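Acyl-CoA dehydrogenase (Mycobacterium thermoresistibile, PDB 3PFD) probably catalyses the FAD-dependent oxidation of saturated acyl-CoA thioesters to 2,3-dehydroacyl-CoA, passing the electrons on to an acceptor. Local coordinates at residues Y41-D46 with V363-R368; R213-K218 with D369-Q374. All blocks are in the same frame, centred on the assembly; numbering follows the deposited sequence.

Contact 1: residues Y41-D46 with V363-R368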
loop_
_atom_site.group_PDB
_atom_site.type_symbol
_atom_site.label_atom_id
_atom_site.label_comp_id
_atom_site.label_asym_id
_atom_site.label_seq_id
_atom_site.Cartn_x
_atom_site.Cartn_y
_atom_site.Cartn_z
ATOM N N TYR C 41 -2.032 -4.327 -34.660
ATOM C CA TYR C 41 -1.714 -5.768 -34.596
ATOM C C TYR C 41 -1.491 -6.321 -33.185
ATOM O O TYR C 41 -1.468 -7.533 -32.985
ATOM C CB TYR C 41 -0.517 -6.084 -35.505
ATOM C CG TYR C 41 -0.694 -5.462 -36.870
ATOM C CD1 TYR C 41 -1.488 -6.083 -37.833
ATOM C CD2 TYR C 41 -0.119 -4.222 -37.175
ATOM C CE1 TYR C 41 -1.686 -5.507 -39.092
ATOM C CE2 TYR C 41 -0.318 -3.622 -38.427
ATOM C CZ TYR C 41 -1.098 -4.274 -39.384
ATOM O OH TYR C 41 -1.292 -3.701 -40.631
ATOM N N ALA C 42 -1.370 -5.428 -32.206
ATOM C CA ALA C 42 -1.074 -5.804 -30.822
ATOM C C ALA C 42 -2.025 -6.844 -30.220
ATOM O O ALA C 42 -1.559 -7.781 -29.577
ATOM C CB ALA C 42 -0.999 -4.547 -29.945
ATOM N N ALA C 43 -3.341 -6.681 -30.416
ATOM C CA ALA C 43 -4.320 -7.670 -29.954
ATOM C C ALA C 43 -4.091 -9.080 -30.532
ATOM O O ALA C 43 -4.085 -10.060 -29.794
ATOM C CB ALA C 43 -5.759 -7.215 -30.243
ATOM N N GLU C 44 -3.919 -9.151 -31.853
ATOM C CA GLU C 44 -3.691 -10.394 -32.588
ATOM C C GLU C 44 -2.325 -10.983 -32.232
ATOM O O GLU C 44 -2.202 -12.171 -32.058
ATOM C CB GLU C 44 -3.862 -10.148 -34.098
ATOM C CG GLU C 44 -3.379 -11.217 -35.098
ATOM C CD GLU C 44 -3.675 -10.795 -36.570
ATOM O OE1 GLU C 44 -4.725 -10.159 -36.760
ATOM O OE2 GLU C 44 -2.902 -11.082 -37.517
ATOM N N VAL C 45 -1.311 -10.146 -32.076
ATOM C CA VAL C 45 -0.008 -10.611 -31.576
ATOM C C VAL C 45 -0.160 -11.445 -30.277
ATOM O O VAL C 45 0.366 -12.554 -30.156
ATOM C CB VAL C 45 0.979 -9.408 -31.432
ATOM C CG1 VAL C 45 2.241 -9.754 -30.584
ATOM C CG2 VAL C 45 1.386 -8.913 -32.821
ATOM N N ASP C 46 -0.902 -10.908 -29.324
ATOM C CA ASP C 46 -1.182 -11.564 -28.076
ATOM C C ASP C 46 -2.132 -12.747 -28.210
ATOM O O ASP C 46 -1.903 -13.791 -27.603
ATOM C CB ASP C 46 -1.773 -10.546 -27.106
ATOM C CG ASP C 46 -2.334 -11.188 -25.862
ATOM O OD1 ASP C 46 -1.551 -11.528 -24.960
ATOM O OD2 ASP C 46 -3.559 -11.333 -25.791
ATOM N N VAL C 363 -6.732 -3.293 -21.991
ATOM C CA VAL C 363 -6.205 -3.139 -20.614
ATOM C C VAL C 363 -5.898 -4.479 -19.914
ATOM O O VAL C 363 -4.967 -4.594 -19.183
ATOM C CB VAL C 363 -7.091 -2.209 -19.730
ATOM C CG1 VAL C 363 -7.031 -0.781 -20.239
ATOM C CG2 VAL C 363 -8.568 -2.704 -19.634
ATOM N N GLU C 364 -6.715 -5.477 -20.183
ATOM C CA GLU C 364 -6.519 -6.864 -19.780
ATOM C C GLU C 364 -5.110 -7.383 -20.255
ATOM O O GLU C 364 -4.319 -7.941 -19.479
ATOM C CB GLU C 364 -7.702 -7.558 -20.481
ATOM C CG GLU C 364 -7.916 -8.955 -20.462
ATOM C CD GLU C 364 -7.018 -9.721 -21.355
ATOM O OE1 GLU C 364 -6.945 -9.502 -22.604
ATOM O OE2 GLU C 364 -6.426 -10.611 -20.766
ATOM N N ARG C 365 -4.787 -7.181 -21.530
ATOM C CA ARG C 365 -3.447 -7.542 -22.024
ATOM C C ARG C 365 -2.333 -6.743 -21.338
ATOM O O ARG C 365 -1.297 -7.290 -20.923
ATOM C CB ARG C 365 -3.367 -7.370 -23.544
ATOM C CG ARG C 365 -1.990 -7.648 -24.100
ATOM C CD ARG C 365 -1.879 -7.165 -25.547
ATOM N NE ARG C 365 -1.728 -5.714 -25.714
ATOM C CZ ARG C 365 -2.602 -4.925 -26.353
ATOM N NH1 ARG C 365 -3.753 -5.409 -26.827
ATOM N NH2 ARG C 365 -2.346 -3.628 -26.488
ATOM N N MET C 366 -2.560 -5.446 -21.207
ATOM C CA MET C 366 -1.627 -4.577 -20.504
ATOM C C MET C 366 -1.276 -5.044 -19.074
ATOM O O MET C 366 -0.119 -4.959 -18.638
ATOM C CB MET C 366 -2.162 -3.157 -20.493
ATOM C CG MET C 366 -2.130 -2.481 -21.898
ATOM S SD MET C 366 -3.119 -0.977 -21.850
ATOM C CE MET C 366 -3.020 -0.432 -23.541
ATOM N N MET C 367 -2.271 -5.569 -18.375
ATOM C CA MET C 367 -2.096 -6.019 -17.001
ATOM C C MET C 367 -1.227 -7.267 -17.011
ATOM O O MET C 367 -0.249 -7.388 -16.237
ATOM C CB MET C 367 -3.477 -6.310 -16.371
ATOM C CG MET C 367 -3.399 -6.693 -14.902
ATOM S SD MET C 367 -5.011 -7.093 -14.218
ATOM C CE MET C 367 -4.495 -7.932 -12.708
ATOM N N ARG C 368 -1.584 -8.197 -17.905
ATOM C CA ARG C 368 -0.826 -9.436 -18.077
ATOM C C ARG C 368 0.648 -9.163 -18.450
ATOM O O ARG C 368 1.553 -9.756 -17.855
ATOM C CB ARG C 368 -1.502 -10.352 -19.096
ATOM C CG ARG C 368 -2.859 -10.905 -18.597
ATOM C CD ARG C 368 -3.431 -11.932 -19.564
ATOM N NE ARG C 368 -4.041 -11.338 -20.750
ATOM C CZ ARG C 368 -3.526 -11.359 -21.982
ATOM N NH1 ARG C 368 -2.312 -11.896 -22.210
ATOM N NH2 ARG C 368 -4.211 -10.798 -22.981
#

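Contact 2: residues R213-K218 with D369-Q374. With FDA (dihydroflavine-adenine dinucleotide), chain B.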
loop_
_atom_site.group_PDB
_atom_site.type_symbol
_atom_site.label_atom_id
_atom_site.label_comp_id
_atom_site.label_asym_id
_atom_site.label_seq_id
_atom_site.Cartn_x
_atom_site.Cartn_y
_atom_site.Cartn_z
ATOM N N ARG C 213 4.701 -21.122 -22.902
ATOM C CA ARG C 213 3.296 -20.667 -22.824
ATOM C C ARG C 213 3.189 -19.681 -21.652
ATOM O O ARG C 213 3.466 -20.055 -20.520
ATOM C CB ARG C 213 2.350 -21.840 -22.569
ATOM C CG ARG C 213 2.150 -22.785 -23.755
ATOM C CD ARG C 213 1.294 -24.001 -23.386
ATOM N NE ARG C 213 1.820 -24.673 -22.185
ATOM C CZ ARG C 213 1.108 -25.013 -21.098
ATOM N NH1 ARG C 213 -0.202 -24.764 -21.020
ATOM N NH2 ARG C 213 1.719 -25.613 -20.079
ATOM N N LYS C 214 2.802 -18.440 -21.915
ATOM C CA LYS C 214 3.014 -17.369 -20.906
ATOM C C LYS C 214 1.759 -16.616 -20.509
ATOM O O LYS C 214 0.741 -16.654 -21.202
ATOM C CB LYS C 214 4.100 -16.372 -21.348
ATOM C CG LYS C 214 5.409 -17.001 -21.741
ATOM C CD LYS C 214 6.569 -15.981 -21.747
ATOM C CE LYS C 214 6.469 -14.951 -22.886
ATOM N NZ LYS C 214 6.098 -15.541 -24.219
ATOM N N LEU C 215 1.850 -15.926 -19.376
ATOM C CA LEU C 215 0.803 -15.033 -18.901
ATOM C C LEU C 215 0.594 -13.857 -19.874
ATOM O O LEU C 215 -0.533 -13.524 -20.238
ATOM C CB LEU C 215 1.184 -14.512 -17.500
ATOM C CG LEU C 215 0.393 -13.356 -16.902
ATOM C CD1 LEU C 215 -1.100 -13.627 -16.949
ATOM C CD2 LEU C 215 0.876 -13.072 -15.422
ATOM N N GLY C 216 1.694 -13.236 -20.280
ATOM C CA GLY C 216 1.646 -12.060 -21.135
ATOM C C GLY C 216 2.867 -12.045 -22.026
ATOM O O GLY C 216 3.534 -13.076 -22.192
ATOM N N ILE C 217 3.174 -10.875 -22.595
ATOM C CA ILE C 217 4.056 -10.759 -23.766
ATOM C C ILE C 217 3.978 -12.049 -24.609
ATOM O O ILE C 217 5.010 -12.646 -24.994
ATOM C CB ILE C 217 5.518 -10.317 -23.422
ATOM C CG1 ILE C 217 6.142 -11.242 -22.366
ATOM C CG2 ILE C 217 5.504 -8.866 -22.941
ATOM C CD1 ILE C 217 7.648 -11.193 -22.299
ATOM N N LYS C 218 2.737 -12.478 -24.851
ATOM C CA LYS C 218 2.477 -13.767 -25.473
ATOM C C LYS C 218 3.172 -13.894 -26.839
ATOM O O LYS C 218 3.671 -14.952 -27.167
ATOM C CB LYS C 218 0.984 -14.014 -25.616
ATOM C CG LYS C 218 0.282 -14.335 -24.315
ATOM C CD LYS C 218 -0.970 -15.096 -24.580
ATOM C CE LYS C 218 -1.682 -15.384 -23.293
ATOM N NZ LYS C 218 -2.961 -16.019 -23.602
ATOM N N ASP C 369 0.868 -8.244 -19.393
ATOM C CA ASP C 369 2.216 -7.811 -19.784
ATOM C C ASP C 369 2.970 -7.122 -18.645
ATOM O O ASP C 369 4.173 -7.304 -18.506
ATOM C CB ASP C 369 2.159 -6.822 -20.971
ATOM C CG ASP C 369 1.599 -7.450 -22.250
ATOM O OD1 ASP C 369 1.440 -8.717 -22.320
ATOM O OD2 ASP C 369 1.319 -6.656 -23.188
ATOM N N ALA C 370 2.287 -6.271 -17.880
ATOM C CA ALA C 370 2.985 -5.496 -16.853
ATOM C C ALA C 370 3.700 -6.411 -15.861
ATOM O O ALA C 370 4.784 -6.060 -15.376
ATOM C CB ALA C 370 2.020 -4.547 -16.112
ATOM N N LYS C 371 3.100 -7.567 -15.572
ATOM C CA LYS C 371 3.645 -8.510 -14.600
ATOM C C LYS C 371 5.079 -8.957 -14.894
ATOM O O LYS C 371 5.848 -9.146 -13.962
ATOM C CB LYS C 371 2.742 -9.749 -14.438
ATOM C CG LYS C 371 3.270 -10.779 -13.400
ATOM C CD LYS C 371 3.199 -10.213 -11.946
ATOM C CE LYS C 371 4.345 -10.778 -11.065
ATOM N NZ LYS C 371 4.452 -9.985 -9.802
ATOM N N ILE C 372 5.436 -9.130 -16.173
ATOM C CA ILE C 372 6.796 -9.568 -16.512
ATOM C C ILE C 372 7.857 -8.549 -16.107
ATOM O O ILE C 372 8.991 -8.932 -15.821
ATOM C CB ILE C 372 6.984 -9.958 -18.034
ATOM C CG1 ILE C 372 8.308 -10.701 -18.273
ATOM C CG2 ILE C 372 6.967 -8.717 -18.916
ATOM C CD1 ILE C 372 8.486 -12.028 -17.456
ATOM N N THR C 373 7.506 -7.262 -16.089
ATOM C CA THR C 373 8.501 -6.226 -15.833
ATOM C C THR C 373 9.088 -6.298 -14.414
ATOM O O THR C 373 10.213 -5.845 -14.187
ATOM C CB THR C 373 7.989 -4.800 -16.163
ATOM O OG1 THR C 373 6.942 -4.456 -15.254
ATOM C CG2 THR C 373 7.438 -4.744 -17.603
ATOM N N GLN C 374 8.321 -6.867 -13.479
ATOM C CA GLN C 374 8.777 -7.094 -12.088
ATOM C C GLN C 374 9.696 -8.314 -11.979
ATOM O O GLN C 374 10.340 -8.542 -10.923
ATOM C CB GLN C 374 7.568 -7.289 -11.156
ATOM C CG GLN C 374 6.658 -6.081 -11.072
ATOM C CD GLN C 374 5.446 -6.316 -10.185
ATOM O OE1 GLN C 374 4.611 -7.185 -10.474
ATOM N NE2 GLN C 374 5.350 -5.547 -9.088
HETATM P PA FDA B . 14.266 -17.706 -9.174
HETATM O O1A FDA B . 15.654 -17.127 -9.147
HETATM O O2A FDA B . 14.034 -19.166 -8.872
HETATM O O5B FDA B . 13.372 -16.822 -8.167
HETATM C C5B FDA B . 12.203 -17.326 -7.511
HETATM C C4B FDA B . 11.766 -16.325 -6.432
HETATM O O4B FDA B . 12.746 -16.255 -5.390
HETATM C C3B FDA B . 11.641 -14.904 -6.986
HETATM O O3B FDA B . 10.581 -14.251 -6.274
HETATM C C2B FDA B . 12.965 -14.261 -6.605
HETATM O O2B FDA B . 12.876 -12.839 -6.477
HETATM C C1B FDA B . 13.236 -14.923 -5.273
HETATM N N9A FDA B . 14.662 -14.877 -4.893
HETATM C C8A FDA B . 15.670 -15.549 -5.477
HETATM N N7A FDA B . 16.831 -15.257 -4.837
HETATM C C5A FDA B . 16.546 -14.384 -3.840
HETATM C C6A FDA B . 17.330 -13.736 -2.870
HETATM N N6A FDA B . 18.684 -13.941 -2.825
HETATM N N1A FDA B . 16.723 -12.903 -1.984
HETATM C C2A FDA B . 15.387 -12.705 -2.056
HETATM N N3A FDA B . 14.599 -13.315 -2.971
HETATM C C4A FDA B . 15.162 -14.151 -3.880
HETATM N N1 FDA B . 16.988 -14.577 -19.216
HETATM C C2 FDA B . 17.904 -14.538 -20.231
HETATM O O2 FDA B . 19.058 -15.026 -20.094
HETATM N N3 FDA B . 17.574 -13.973 -21.413
HETATM C C4 FDA B . 16.347 -13.438 -21.606
HETATM O O4 FDA B . 16.107 -12.948 -22.722
HETATM C C4X FDA B . 15.388 -13.442 -20.573
HETATM N N5 FDA B . 14.124 -13.021 -20.779
HETATM C C5X FDA B . 13.111 -13.505 -20.041
HETATM C C6 FDA B . 11.795 -13.509 -20.526
HETATM C C7 FDA B . 10.766 -14.094 -19.767
HETATM C C7M FDA B . 9.343 -14.092 -20.283
HETATM C C8 FDA B . 11.036 -14.636 -18.518
HETATM C C8M FDA B . 9.945 -15.262 -17.666
HETATM C C9 FDA B . 12.332 -14.622 -18.036
HETATM C C9A FDA B . 13.370 -14.074 -18.795
HETATM N N10 FDA B . 14.712 -14.286 -18.410
HETATM C C10 FDA B . 15.735 -14.031 -19.363
HETATM C "C1'" FDA B . 15.016 -14.983 -17.160
HETATM C "C2'" FDA B . 14.832 -14.075 -15.936
HETATM O "O2'" FDA B . 15.866 -13.072 -15.811
HETATM C "C3'" FDA B . 14.718 -14.964 -14.716
HETATM O "O3'" FDA B . 13.388 -15.542 -14.708
HETATM C "C4'" FDA B . 14.968 -14.194 -13.406
HETATM O "O4'" FDA B . 16.349 -13.841 -13.291
HETATM C "C5'" FDA B . 14.574 -15.005 -12.178
HETATM O "O5'" FDA B . 15.117 -16.328 -12.283
HETATM P P FDA B . 14.139 -17.586 -12.056
HETATM O O1P FDA B . 12.988 -17.451 -13.021
HETATM O O2P FDA B . 14.971 -18.847 -12.053
HETATM O O3P FDA B . 13.530 -17.325 -10.587
HETATM O O HOH W 1 0.875 -10.292 -24.669
#

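Contact 1: residues Y41-D46 with V363-R368
Asp-46 and Arg-365 bury the most surface where helix 24-47 meets helix 363-373, and Arg-368 supplies the charge that Asp-46 answers. The axes of the two short segments stay 11.1 Å apart at an angle of 57°, a gap that long side chains rather than backbone must fill.

Arg-365 fills it mainly with its chain. With CG anti to the backbone N the side chain heads for the other helix, and its CD packs 3.7 Å from CB of Asp-46. A bend at chi3 then turns the guanidinium along helix 24-47, where CB of Ala-42 lies over one face, toward the rim, 3.8 Å from NH2. The small methyl of alanine leaves room for this flat group to lie close to the helix.

Asp-46 also has CG anti to its backbone N, which carries the carboxylate tip to tip against Arg-368. The arginine grips it end-on with two nitrogens: NH1 meets OD1 on its syn side at 2.9 Å, with an N-H...O angle of 164°, while NH2 reaches OD2, also at 2.9 Å, from above the carboxylate plane. The two planes are 34° apart, so the fork is twisted.

Glu-364, one turn before Arg-368, takes another hydrogen of the same guanidinium: NH2 gives a nearly straight bond to OE1 at 3.0 Å. CA of Arg-365 sits over one guanidinium face. Arginine suits this place because its planar group can serve several acceptors around its edge. One buried cation thus stands between two carboxylates; it would partly offset their mutual repulsion and is itself likely to stay charged.

Contact 2: residues R213-K218 with D369-Q374
Ile-217 and Asp-369 make the direct polar link between loop 213-218 and helix 363-373. The backbone N of Ile-217 donates to Asp-369 OD1 at 2.8 Å, approaching from above the carboxylate plane. The same oxygen receives a hydrogen from a water that accepts from Lys-218 N, so one aspartate oxygen serves two successive residues of the loop. Gly-216, having no side chain, lets the loop lie against the backbone N of Asp-369, where a CB would clash.

Apolar contacts flank this link. CD2 of Leu-215 packs on the aliphatic CG of Lys-371 at 3.9 Å, while the lysine's NZ goes on to Gln-374 OE1 and to Gln-350 of the second subunit. Ile-217 CD1 meets Ile-372 CG1 at 4.1 Å, the two branched side chains crossing at about a right angle.

The cofactor's methyls meet both segments: Ile-372 CD1 lies 3.6 Å from FDA C8M, and CD of Lys-214 3.7 Å from C7M; NZ of this lysine bonds to Ile-217 O and Ser-220 O. Isoleucine and lysine methylenes suit these apolar methyls, lining the dimethylbenzene end of the flavin site, where the middle and C-terminal domains meet and the second subunit completes FDA binding, as in acyl-CoA dehydrogenases.

How the contacts relate
Helix 363-373 serves both contacts, the start of it facing helix 24-47 in contact 1 and the following turns facing the loop 213-218 in contact 2. The centres lie about 10 Å apart, and the sites touch directly: Arg-368 NH1 is 3.1 Å from Leu-215 O, probably a hydrogen bond, and Asp-46 OD1 packs 3.4 Å from Lys-218 CG. The N-terminal helix 24-47 and the middle-domain loop 213-218 both rest on one helix of the C-terminal domain. Contact 2 borders the flavin methyls, whereas the side chain of Arg-368 remains about 12 Å from the cofactor between nearest atoms. Both contacts meet the second subunit, whose Tyr-357 bonds to Arg-368 O and packs on Ile-217 and Ile-372.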